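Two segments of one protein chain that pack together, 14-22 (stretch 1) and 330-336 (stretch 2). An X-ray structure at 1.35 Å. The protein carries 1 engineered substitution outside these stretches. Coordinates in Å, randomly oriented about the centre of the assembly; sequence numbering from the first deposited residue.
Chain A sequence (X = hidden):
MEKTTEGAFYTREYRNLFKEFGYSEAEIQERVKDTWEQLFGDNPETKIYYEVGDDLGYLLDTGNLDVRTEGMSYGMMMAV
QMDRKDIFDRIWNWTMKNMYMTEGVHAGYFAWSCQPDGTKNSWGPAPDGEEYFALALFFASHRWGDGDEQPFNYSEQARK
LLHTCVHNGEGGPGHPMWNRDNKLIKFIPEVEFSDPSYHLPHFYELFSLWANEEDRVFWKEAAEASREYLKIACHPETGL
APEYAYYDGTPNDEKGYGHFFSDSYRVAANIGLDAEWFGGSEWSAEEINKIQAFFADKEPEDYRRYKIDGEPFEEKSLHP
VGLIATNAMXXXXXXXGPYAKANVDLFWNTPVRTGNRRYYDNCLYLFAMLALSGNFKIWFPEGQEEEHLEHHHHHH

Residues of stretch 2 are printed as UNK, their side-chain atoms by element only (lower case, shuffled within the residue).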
ATOM      1  N   TYR A  14      19.433   3.128  -0.897  1.00 12.56           N
ATOM      2  CA  TYR A  14      18.272   2.867  -1.738  1.00 11.66           C
ATOM      3  C   TYR A  14      18.548   3.141  -3.203  1.00 13.93           C
ATOM      4  O   TYR A  14      19.121   4.167  -3.562  1.00 16.37           O
ATOM      5  CB  TYR A  14      17.097   3.712  -1.244  1.00 11.89           C
ATOM      6  CG  TYR A  14      16.707   3.362   0.171  1.00 11.21           C
ATOM      7  CD1 TYR A  14      15.673   2.466   0.429  1.00  9.28           C
ATOM      8  CD2 TYR A  14      17.429   3.864   1.253  1.00 12.03           C
ATOM      9  CE1 TYR A  14      15.368   2.076   1.729  1.00 11.44           C
ATOM     10  CE2 TYR A  14      17.134   3.478   2.556  1.00 12.38           C
ATOM     11  CZ  TYR A  14      16.104   2.582   2.786  1.00 11.35           C
ATOM     12  OH  TYR A  14      15.821   2.183   4.070  1.00 15.70           O
ATOM     13  N   ARG A  15      18.128   2.213  -4.053  1.00 12.19           N
ATOM     14  CA  ARG A  15      18.347   2.345  -5.482  1.00 13.48           C
ATOM     15  C   ARG A  15      17.493   3.438  -6.105  1.00 14.33           C
ATOM     16  O   ARG A  15      16.286   3.504  -5.876  1.00 14.50           O
ATOM     17  CB  ARG A  15      18.048   1.015  -6.183  1.00 14.12           C
ATOM     18  CG  ARG A  15      18.376   1.012  -7.670  1.00 15.65           C
ATOM     19  CD  ARG A  15      17.807  -0.217  -8.363  1.00 16.36           C
ATOM     20  NE  ARG A  15      18.284  -1.462  -7.767  1.00 17.93           N
ATOM     21  CZ  ARG A  15      19.501  -1.968  -7.947  1.00 21.51           C
ATOM     22  NH1 ARG A  15      20.382  -1.339  -8.714  1.00 22.10           N
ATOM     23  NH2 ARG A  15      19.837  -3.104  -7.354  1.00 23.27           N
ATOM     24  N   ASN A  16      18.138   4.304  -6.879  1.00 12.24           N
ATOM     25  CA  ASN A  16      17.448   5.369  -7.594  1.00 11.44           C
ATOM     26  C   ASN A  16      17.383   4.794  -9.004  1.00 11.54           C
ATOM     27  O   ASN A  16      18.282   5.016  -9.822  1.00 13.01           O
ATOM     28  CB  ASN A  16      18.277   6.655  -7.595  1.00 11.69           C
ATOM     29  CG  ASN A  16      17.548   7.815  -8.246  1.00 12.24           C
ATOM     30  OD1 ASN A  16      16.650   7.616  -9.066  1.00 12.01           O
ATOM     31  ND2 ASN A  16      17.941   9.033  -7.895  1.00 14.39           N
ATOM     32  N   LEU A  17      16.331   4.034  -9.280  1.00 11.51           N
ATOM     33  CA  LEU A  17      16.198   3.400 -10.578  1.00 11.80           C
ATOM     34  C   LEU A  17      16.052   4.407 -11.709  1.00 10.72           C
ATOM     35  O   LEU A  17      16.526   4.162 -12.813  1.00 12.51           O
ATOM     36  CB  LEU A  17      15.030   2.409 -10.572  1.00 12.67           C
ATOM     37  CG  LEU A  17      14.994   1.411 -11.737  1.00 10.80           C
ATOM     38  CD1 LEU A  17      16.351   0.725 -11.899  1.00 14.97           C
ATOM     39  CD2 LEU A  17      13.901   0.383 -11.482  1.00 12.20           C
ATOM     40  N   PHE A  18      15.400   5.538 -11.449  1.00 10.07           N
ATOM     41  CA  PHE A  18      15.271   6.554 -12.490  1.00  9.98           C
ATOM     42  C   PHE A  18      16.675   6.956 -12.947  1.00 12.18           C
ATOM     43  O   PHE A  18      16.956   7.043 -14.144  1.00 11.89           O
ATOM     44  CB  PHE A  18      14.572   7.819 -11.969  1.00  9.63           C
ATOM     45  CG  PHE A  18      13.080   7.696 -11.816  1.00  9.98           C
ATOM     46  CD1 PHE A  18      12.281   7.255 -12.865  1.00  9.88           C
ATOM     47  CD2 PHE A  18      12.468   8.104 -10.635  1.00 10.37           C
ATOM     48  CE1 PHE A  18      10.888   7.226 -12.740  1.00 10.15           C
ATOM     49  CE2 PHE A  18      11.082   8.080 -10.499  1.00 11.05           C
ATOM     50  CZ  PHE A  18      10.290   7.643 -11.551  1.00 10.44           C
ATOM     51  N   LYS A  19      17.550   7.215 -11.981  1.00 11.92           N
ATOM     52  CA  LYS A  19      18.915   7.634 -12.278  1.00 11.94           C
ATOM     53  C   LYS A  19      19.689   6.550 -13.017  1.00 13.77           C
ATOM     54  O   LYS A  19      20.404   6.833 -13.981  1.00 14.27           O
ATOM     55  CB  LYS A  19      19.639   8.005 -10.983  1.00 12.14           C
ATOM     56  CG  LYS A  19      21.059   8.515 -11.178  1.00 16.27           C
ATOM     57  CD  LYS A  19      21.667   8.941  -9.850  1.00 21.68           C
ATOM     58  CE  LYS A  19      23.106   9.394 -10.017  1.00 26.79           C
ATOM     59  NZ  LYS A  19      23.975   8.291 -10.511  1.00 31.76           N
ATOM     60  N   GLU A  20      19.546   5.308 -12.569  1.00 13.14           N
ATOM     61  CA  GLU A  20      20.244   4.204 -13.206  1.00 13.70           C
ATOM     62  C   GLU A  20      19.765   4.003 -14.640  1.00 16.06           C
ATOM     63  O   GLU A  20      20.502   3.478 -15.480  1.00 18.39           O
ATOM     64  CB  GLU A  20      20.064   2.923 -12.384  1.00 16.09           C
ATOM     65  CG  GLU A  20      20.786   2.979 -11.042  1.00 20.53           C
ATOM     66  CD  GLU A  20      20.732   1.675 -10.267  1.00 22.85           C
ATOM     67  OE1 GLU A  20      21.346   1.612  -9.179  1.00 25.35           O
ATOM     68  OE2 GLU A  20      20.082   0.717 -10.738  1.00 22.48           O
ATOM     69  N   PHE A  21      18.541   4.439 -14.927  1.00 12.25           N
ATOM     70  CA  PHE A  21      17.983   4.314 -16.267  1.00 13.12           C
ATOM     71  C   PHE A  21      18.191   5.553 -17.142  1.00 13.58           C
ATOM     72  O   PHE A  21      17.560   5.690 -18.191  1.00 18.16           O
ATOM     73  CB  PHE A  21      16.490   3.957 -16.205  1.00 14.97           C
ATOM     74  CG  PHE A  21      16.220   2.504 -15.900  1.00 13.65           C
ATOM     75  CD1 PHE A  21      17.242   1.556 -15.958  1.00 15.13           C
ATOM     76  CD2 PHE A  21      14.933   2.074 -15.585  1.00 13.98           C
ATOM     77  CE1 PHE A  21      16.985   0.208 -15.708  1.00 15.69           C
ATOM     78  CE2 PHE A  21      14.666   0.729 -15.334  1.00 12.90           C
ATOM     79  CZ  PHE A  21      15.693  -0.204 -15.396  1.00 15.18           C
ATOM     80  N   GLY A  22      19.058   6.463 -16.707  1.00 13.83           N
ATOM     81  CA  GLY A  22      19.352   7.630 -17.523  1.00 13.24           C
ATOM     82  C   GLY A  22      18.798   8.998 -17.174  1.00 16.19           C
ATOM     83  O   GLY A  22      19.235   9.993 -17.751  1.00 17.43           O
ATOM     84  N   UNK A 330       7.229  -1.991 -10.010  1.00  9.25           N
ATOM     85  CA  UNK A 330       7.608  -3.391  -9.994  1.00  9.36           C
ATOM     86  C   UNK A 330       9.006  -3.624 -10.534  1.00  9.76           C
ATOM     87  O   UNK A 330       9.647  -4.616 -10.191  1.00  9.88           O
ATOM     88  N   UNK A 331       9.484  -2.713 -11.376  1.00  9.17           N
ATOM     89  CA  UNK A 331      10.817  -2.842 -11.959  1.00  8.84           C
ATOM     90  C   UNK A 331      11.926  -2.945 -10.911  1.00 10.09           C
ATOM     91  O   UNK A 331      13.017  -3.426 -11.206  1.00 10.35           O
ATOM     92  c   UNK A 331      11.105  -1.667 -12.896  1.00  9.19           C
ATOM     93  o   UNK A 331      10.247  -1.695 -14.023  1.00 11.49           O
ATOM     94  N   UNK A 332      11.657  -2.500  -9.687  1.00 10.16           N
ATOM     95  CA  UNK A 332      12.662  -2.585  -8.631  1.00  9.96           C
ATOM     96  C   UNK A 332      12.987  -4.046  -8.313  1.00 10.40           C
ATOM     97  O   UNK A 332      14.024  -4.342  -7.722  1.00 11.94           O
ATOM     98  c   UNK A 332      11.356   0.209  -6.256  1.00 12.30           C
ATOM     99  c   UNK A 332      12.174  -1.870  -7.366  1.00 11.38           C
ATOM    100  c   UNK A 332      13.577   0.200  -7.407  1.00 13.83           C
ATOM    101  c   UNK A 332      12.155  -0.340  -7.427  1.00 11.58           C
ATOM    102  N   UNK A 333      12.097  -4.953  -8.711  1.00  9.38           N
ATOM    103  CA  UNK A 333      12.296  -6.380  -8.475  1.00  9.93           C
ATOM    104  C   UNK A 333      12.894  -7.093  -9.689  1.00 11.29           C
ATOM    105  O   UNK A 333      13.144  -8.295  -9.644  1.00 12.01           O
ATOM    106  c   UNK A 333      10.975  -7.037  -8.083  1.00 11.04           C
ATOM    107  N   UNK A 334      13.118  -6.355 -10.771  1.00 11.10           N
ATOM    108  CA  UNK A 334      13.707  -6.932 -11.979  1.00  9.97           C
ATOM    109  C   UNK A 334      14.369  -5.801 -12.756  1.00  9.86           C
ATOM    110  O   UNK A 334      13.964  -5.470 -13.873  1.00 11.65           O
ATOM    111  o   UNK A 334      13.220  -8.375 -13.865  1.00 11.87           O
ATOM    112  c   UNK A 334      12.629  -7.595 -12.837  1.00 13.10           C
ATOM    113  N   UNK A 335      15.399  -5.213 -12.157  1.00 10.89           N
ATOM    114  CA  UNK A 335      16.094  -4.090 -12.772  1.00 11.45           C
ATOM    115  C   UNK A 335      16.717  -4.398 -14.131  1.00 16.27           C
ATOM    116  O   UNK A 335      16.910  -3.495 -14.946  1.00 16.89           O
ATOM    117  c   UNK A 335      16.545  -3.078 -10.522  1.00 15.86           C
ATOM    118  c   UNK A 335      17.181  -3.531 -11.828  1.00 14.96           C
ATOM    119  c   UNK A 335      18.237  -4.582 -11.567  1.00 19.03           C
ATOM    120  N   UNK A 336      17.026  -5.668 -14.376  1.00 14.92           N
ATOM    121  CA  UNK A 336      17.616  -6.075 -15.648  1.00 15.64           C
ATOM    122  C   UNK A 336      16.590  -6.771 -16.534  1.00 16.60           C
ATOM    123  O   UNK A 336      16.941  -7.380 -17.546  1.00 19.25           O
ATOM    124  o   UNK A 336      20.341  -6.866 -13.599  1.00 31.04           O
ATOM    125  o   UNK A 336      20.423  -5.293 -15.130  1.00 30.54           O
ATOM    126  c   UNK A 336      18.803  -7.013 -15.410  1.00 19.96           C
ATOM    127  c   UNK A 336      19.934  -6.342 -14.658  1.00 24.69           C
TER
HETATM  128  O   HOH W   1      15.928  -2.565  -6.777  1.00 18.38           O

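Position 330 has backbone atoms and nothing beyond CA, and it does not touch stretch 1. This is as expected for glycine: Gly330. Its O accepts from the N of position 333 at 2.9 Å, which helps to close the short 3-10 turn.

Position 331 carries one carbon followed by one oxygen. Its CA-to-CB bond points toward stretch 1, and its CB lies 3.7 Å from CD2 of Leu17. The carbon-then-oxygen pattern is that of a serine, Ser331; its OG is hydrogen-bonded elsewhere in the structure, so the carbon side of the residue can meet a leucine methyl without leaving the hydroxyl unsatisfied.

At position 332 there are four carbons, forked at the second. The CA-to-CB bond runs sideways, yet the end of the chain comes nearer, and one of its outer carbons lies 4.1 Å from CD2 of Leu17 and 4.4 Å from CD of Arg15. A fork at the second carbon, rather than at the first, gives leucine over isoleucine. The outer carbon in both contacts is CD2 of Leu332, placed there with chi1 m and chi2 t.

Position 333 has a single carbon and is out of reach of stretch 1. A lone CB identifies Ala333.

Position 334 again shows one carbon and then one oxygen, but its CA-to-CB bond points away. It is Ser334, whose N donates to the O of Ser331 at 3.0 Å and whose OG is satisfied elsewhere in the structure.

At position 335 the first carbon bears two more, three in all. Its CA-to-CB bond points toward stretch 1, and one outer carbon lies 4.0 Å from CD1 of Leu17 and 3.6 Å from NE of Arg15, over one face of the guanidinium. The backbone O approaches CZ of Phe21 at 3.5 Å, at the ring edge and near the ring plane. A fork directly at CB makes this Val335, and the outer carbon is its CG1.

Position 336 has two carbons, the second carrying two oxygens. CA-to-CB points away, and although the end comes nearer, the side chain makes no contact with stretch 1. The short carboxylate identifies Asp336.

The two stretches bury 288 Å² in all, with no direct hydrogen bond between them. Leu17 is central to the packing, its two methyls reaching Ser331, Leu332 and Val335. Beside this apolar patch, a water accepts from NE of Arg15 at 2.8 Å and donates to O of Leu332 at 2.8 Å, linking the segments by a polar route. Arg15 is also held within its own stretch by a salt bridge from NH1 to OE2 of Glu20 at 2.9 Å, leaving a guanidinium face for Val335 to cover.

Stretch 2 (330-336) GSLASVD
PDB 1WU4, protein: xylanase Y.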